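Local coordinates for protein homoprotocatechuate 2,3-dioxygenase (Brevibacterium fuscum, PDB 4Z6M) that probably catalyses the iron(II)-dependent extradiol ring cleavage of homoprotocatechuate by molecular oxygen, here as an active-site variant, at residues R32-D37 with L256-P261. The protein carries 1 engineered substitution. Numbering follows the deposited sequence. Where two conformers were deposited one is given.
Sequences RNFYVD and LYILDP
Tyr-35 OH donates a hydrogen bond to Asp-260 OD2, at 2.7 Å, and this short bond is a compact example of how a buried carboxylate can tie a helix to the end of a strand. The phenol meets OD2 on its anti side, 30° out of the carboxylate plane, with ring and carboxylate turned 79° apart. The other oxygen, OD1, accepts weak bonds from the backbone N of Asp-262 and His-264, so the same carboxylate also reaches, weakly, the backbone of the turn before strand 265-270. Here helix 28-38 of one glyoxalase/dioxygenase-superfamily module packs on the end of strand 254-259 of the other and the loop that follows it; that strand adjoins the one that supplies the iron ligand Glu-267. Beside the polar bond, CG of Phe-34, anti to the backbone N (chi1 -177°), carries the ring out from the helix to Asp-260, whose CA sits over one face in a CH-pi contact, 3.7 Å from the centroid. Asp-260 CB touches Phe-34 CE2 at 3.5 Å. Phe-34 CZ, at the far end of the ring, reaches Ile-258 CD1 at 3.7 Å, while Phe-34 CB, at the root of that side chain, rests on Pro-261 CD. Leu-39 lies against both Phe-34 and Ile-258.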
ATOM      1  N   ARG A  32      -8.915  27.240   7.468  1.00 10.45           N
ATOM      2  CA  ARG A  32      -9.667  26.073   7.951  1.00 10.50           C
ATOM      3  C   ARG A  32     -10.012  25.127   6.813  1.00  9.58           C
ATOM      4  O   ARG A  32      -9.894  23.903   6.951  1.00 10.65           O
ATOM      5  CB  ARG A  32     -10.970  26.516   8.640  1.00 11.42           C
ATOM      6  CG  ARG A  32     -11.595  25.392   9.464  1.00 11.68           C
ATOM      7  CD  ARG A  32     -12.965  25.796  10.015  1.00 10.97           C
ATOM      8  NE  ARG A  32     -13.484  24.854  10.999  1.00 12.13           N
ATOM      9  CZ  ARG A  32     -14.001  23.670  10.700  1.00 11.94           C
ATOM     10  NH1 ARG A  32     -14.103  23.275   9.437  1.00 13.31           N
ATOM     11  NH2 ARG A  32     -14.453  22.892  11.673  1.00 12.76           N
ATOM     12  N   ASN A  33     -10.442  25.672   5.681  0.50 10.20           N
ATOM     13  CA  ASN A  33     -10.795  24.823   4.554  0.50 11.22           C
ATOM     14  C   ASN A  33      -9.593  23.971   4.110  0.50 10.54           C
ATOM     15  O   ASN A  33      -9.741  22.800   3.759  0.50 11.67           O
ATOM     16  CB  ASN A  33     -11.342  25.665   3.401  0.50 12.82           C
ATOM     17  CG  ASN A  33     -11.657  24.841   2.170  0.50 15.13           C
ATOM     18  OD1 ASN A  33     -10.930  24.901   1.182  0.50 19.82           O
ATOM     19  ND2 ASN A  33     -12.736  24.071   2.220  0.50 17.06           N
ATOM     20  N   PHE A  34      -8.405  24.563   4.132  1.00  9.71           N
ATOM     21  CA  PHE A  34      -7.203  23.834   3.726  1.00  9.28           C
ATOM     22  C   PHE A  34      -6.861  22.756   4.760  1.00  8.29           C
ATOM     23  O   PHE A  34      -6.685  21.581   4.419  1.00  9.59           O
ATOM     24  CB  PHE A  34      -6.044  24.809   3.558  1.00  9.18           C
ATOM     25  CG  PHE A  34      -4.752  24.173   3.077  1.00  9.99           C
ATOM     26  CD1 PHE A  34      -4.584  23.869   1.730  1.00 11.58           C
ATOM     27  CD2 PHE A  34      -3.704  23.912   3.951  1.00  9.74           C
ATOM     28  CE1 PHE A  34      -3.387  23.311   1.271  1.00 11.87           C
ATOM     29  CE2 PHE A  34      -2.515  23.355   3.494  1.00  9.89           C
ATOM     30  CZ  PHE A  34      -2.363  23.064   2.160  1.00 10.46           C
ATOM     31  N   TYR A  35      -6.712  23.146   6.028  1.00  8.48           N
ATOM     32  CA  TYR A  35      -6.194  22.212   7.009  1.00  8.72           C
ATOM     33  C   TYR A  35      -7.201  21.167   7.482  1.00  8.79           C
ATOM     34  O   TYR A  35      -6.805  20.041   7.822  1.00  8.47           O
ATOM     35  CB  TYR A  35      -5.630  22.949   8.216  1.00  8.70           C
ATOM     36  CG  TYR A  35      -4.334  23.678   7.906  1.00  8.96           C
ATOM     37  CD1 TYR A  35      -3.130  22.993   7.863  1.00  8.82           C
ATOM     38  CD2 TYR A  35      -4.303  25.035   7.670  1.00  9.28           C
ATOM     39  CE1 TYR A  35      -1.939  23.636   7.574  1.00  8.18           C
ATOM     40  CE2 TYR A  35      -3.116  25.694   7.387  1.00  8.68           C
ATOM     41  CZ  TYR A  35      -1.937  24.991   7.343  1.00  8.90           C
ATOM     42  OH  TYR A  35      -0.743  25.584   7.054  1.00 10.51           O
ATOM     43  N   VAL A  36      -8.476  21.537   7.519  1.00  9.10           N
ATOM     44  CA  VAL A  36      -9.523  20.626   7.962  1.00  9.61           C
ATOM     45  C   VAL A  36     -10.136  19.927   6.761  1.00 10.14           C
ATOM     46  O   VAL A  36     -10.157  18.696   6.711  1.00 13.12           O
ATOM     47  CB  VAL A  36     -10.608  21.337   8.811  1.00 10.22           C
ATOM     48  CG1 VAL A  36     -11.706  20.359   9.221  1.00 11.56           C
ATOM     49  CG2 VAL A  36      -9.975  21.948  10.048  1.00 12.08           C
ATOM     50  N   ASP A  37     -10.687  20.668   5.812  1.00 11.13           N
ATOM     51  CA  ASP A  37     -11.429  20.013   4.736  1.00 12.85           C
ATOM     52  C   ASP A  37     -10.521  19.323   3.741  1.00 12.11           C
ATOM     53  O   ASP A  37     -10.799  18.187   3.355  1.00 16.11           O
ATOM     54  CB  ASP A  37     -12.396  20.962   4.041  1.00 13.71           C
ATOM     55  CG  ASP A  37     -13.431  21.485   4.988  1.00 17.73           C
ATOM     56  OD1 ASP A  37     -13.901  20.700   5.839  1.00 22.13           O
ATOM     57  OD2 ASP A  37     -13.768  22.654   4.880  1.00 23.59           O
ATOM     58  N   LEU A 256       6.163  14.970   0.249  1.00  6.09           N
ATOM     59  CA  LEU A 256       5.384  15.866  -0.588  1.00  6.43           C
ATOM     60  C   LEU A 256       5.442  17.248   0.041  1.00  6.26           C
ATOM     61  O   LEU A 256       5.375  17.340   1.262  1.00  7.28           O
ATOM     62  CB  LEU A 256       3.919  15.414  -0.643  1.00  7.07           C
ATOM     63  CG  LEU A 256       2.952  16.284  -1.459  1.00  7.82           C
ATOM     64  CD1 LEU A 256       3.304  16.279  -2.936  1.00  8.82           C
ATOM     65  CD2 LEU A 256       1.530  15.861  -1.192  1.00  8.09           C
ATOM     66  N   TYR A 257       5.566  18.311  -0.759  1.00  7.02           N
ATOM     67  CA  TYR A 257       5.428  19.673  -0.233  1.00  6.52           C
ATOM     68  C   TYR A 257       4.242  20.384  -0.883  1.00  7.18           C
ATOM     69  O   TYR A 257       4.128  20.414  -2.108  1.00  7.31           O
ATOM     70  CB  TYR A 257       6.694  20.507  -0.471  1.00  7.23           C
ATOM     71  CG  TYR A 257       7.926  19.920   0.177  1.00  6.65           C
ATOM     72  CD1 TYR A 257       8.266  20.181   1.504  1.00  6.81           C
ATOM     73  CD2 TYR A 257       8.751  19.055  -0.549  1.00  7.58           C
ATOM     74  CE1 TYR A 257       9.401  19.637   2.074  1.00  7.25           C
ATOM     75  CE2 TYR A 257       9.861  18.509   0.016  1.00  7.09           C
ATOM     76  CZ  TYR A 257      10.186  18.798   1.322  1.00  7.33           C
ATOM     77  OH  TYR A 257      11.302  18.226   1.836  1.00  9.00           O
ATOM     78  N   ILE A 258       3.382  20.959  -0.046  1.00  6.72           N
ATOM     79  CA  ILE A 258       2.224  21.688  -0.487  1.00  7.37           C
ATOM     80  C   ILE A 258       2.219  23.063   0.186  1.00  7.47           C
ATOM     81  O   ILE A 258       2.936  23.299   1.173  1.00  8.03           O
ATOM     82  CB  ILE A 258       0.914  20.901  -0.224  1.00  7.83           C
ATOM     83  CG1 ILE A 258       0.710  20.673   1.265  1.00  8.39           C
ATOM     84  CG2 ILE A 258       0.941  19.577  -0.996  1.00  8.30           C
ATOM     85  CD1 ILE A 258      -0.517  19.871   1.620  1.00  8.98           C
ATOM     86  N   LEU A 259       1.383  23.945  -0.341  1.00  7.83           N
ATOM     87  CA  LEU A 259       1.329  25.340   0.124  1.00  8.26           C
ATOM     88  C   LEU A 259      -0.061  25.686   0.652  1.00  8.31           C
ATOM     89  O   LEU A 259      -1.028  25.528  -0.059  1.00  9.66           O
ATOM     90  CB  LEU A 259       1.708  26.311  -0.999  1.00  9.15           C
ATOM     91  CG  LEU A 259       3.088  26.082  -1.603  1.00 10.86           C
ATOM     92  CD1 LEU A 259       3.239  26.946  -2.822  1.00 14.07           C
ATOM     93  CD2 LEU A 259       4.206  26.326  -0.607  1.00 11.72           C
ATOM     94  N   ASP A 260      -0.125  26.215   1.867  1.00  8.58           N
ATOM     95  CA  ASP A 260      -1.404  26.656   2.455  1.00  8.24           C
ATOM     96  C   ASP A 260      -1.826  28.010   1.854  1.00  8.78           C
ATOM     97  O   ASP A 260      -1.099  28.570   1.025  1.00  9.03           O
ATOM     98  CB  ASP A 260      -1.350  26.600   3.994  1.00  8.64           C
ATOM     99  CG  ASP A 260      -0.917  27.906   4.667  1.00  8.09           C
ATOM    100  OD1 ASP A 260      -0.438  28.836   3.980  1.00  9.57           O
ATOM    101  OD2 ASP A 260      -1.073  27.982   5.919  1.00  9.93           O
ATOM    102  N   PRO A 261      -2.987  28.542   2.268  1.00  9.39           N
ATOM    103  CA  PRO A 261      -3.479  29.755   1.624  1.00  9.50           C
ATOM    104  C   PRO A 261      -2.602  30.998   1.793  1.00 10.06           C
ATOM    105  O   PRO A 261      -2.687  31.900   0.965  1.00 14.93           O
ATOM    106  CB  PRO A 261      -4.880  29.916   2.222  1.00  9.74           C
ATOM    107  CG  PRO A 261      -5.301  28.494   2.480  1.00  9.76           C
ATOM    108  CD  PRO A 261      -4.052  27.860   3.021  1.00  9.19           C
TER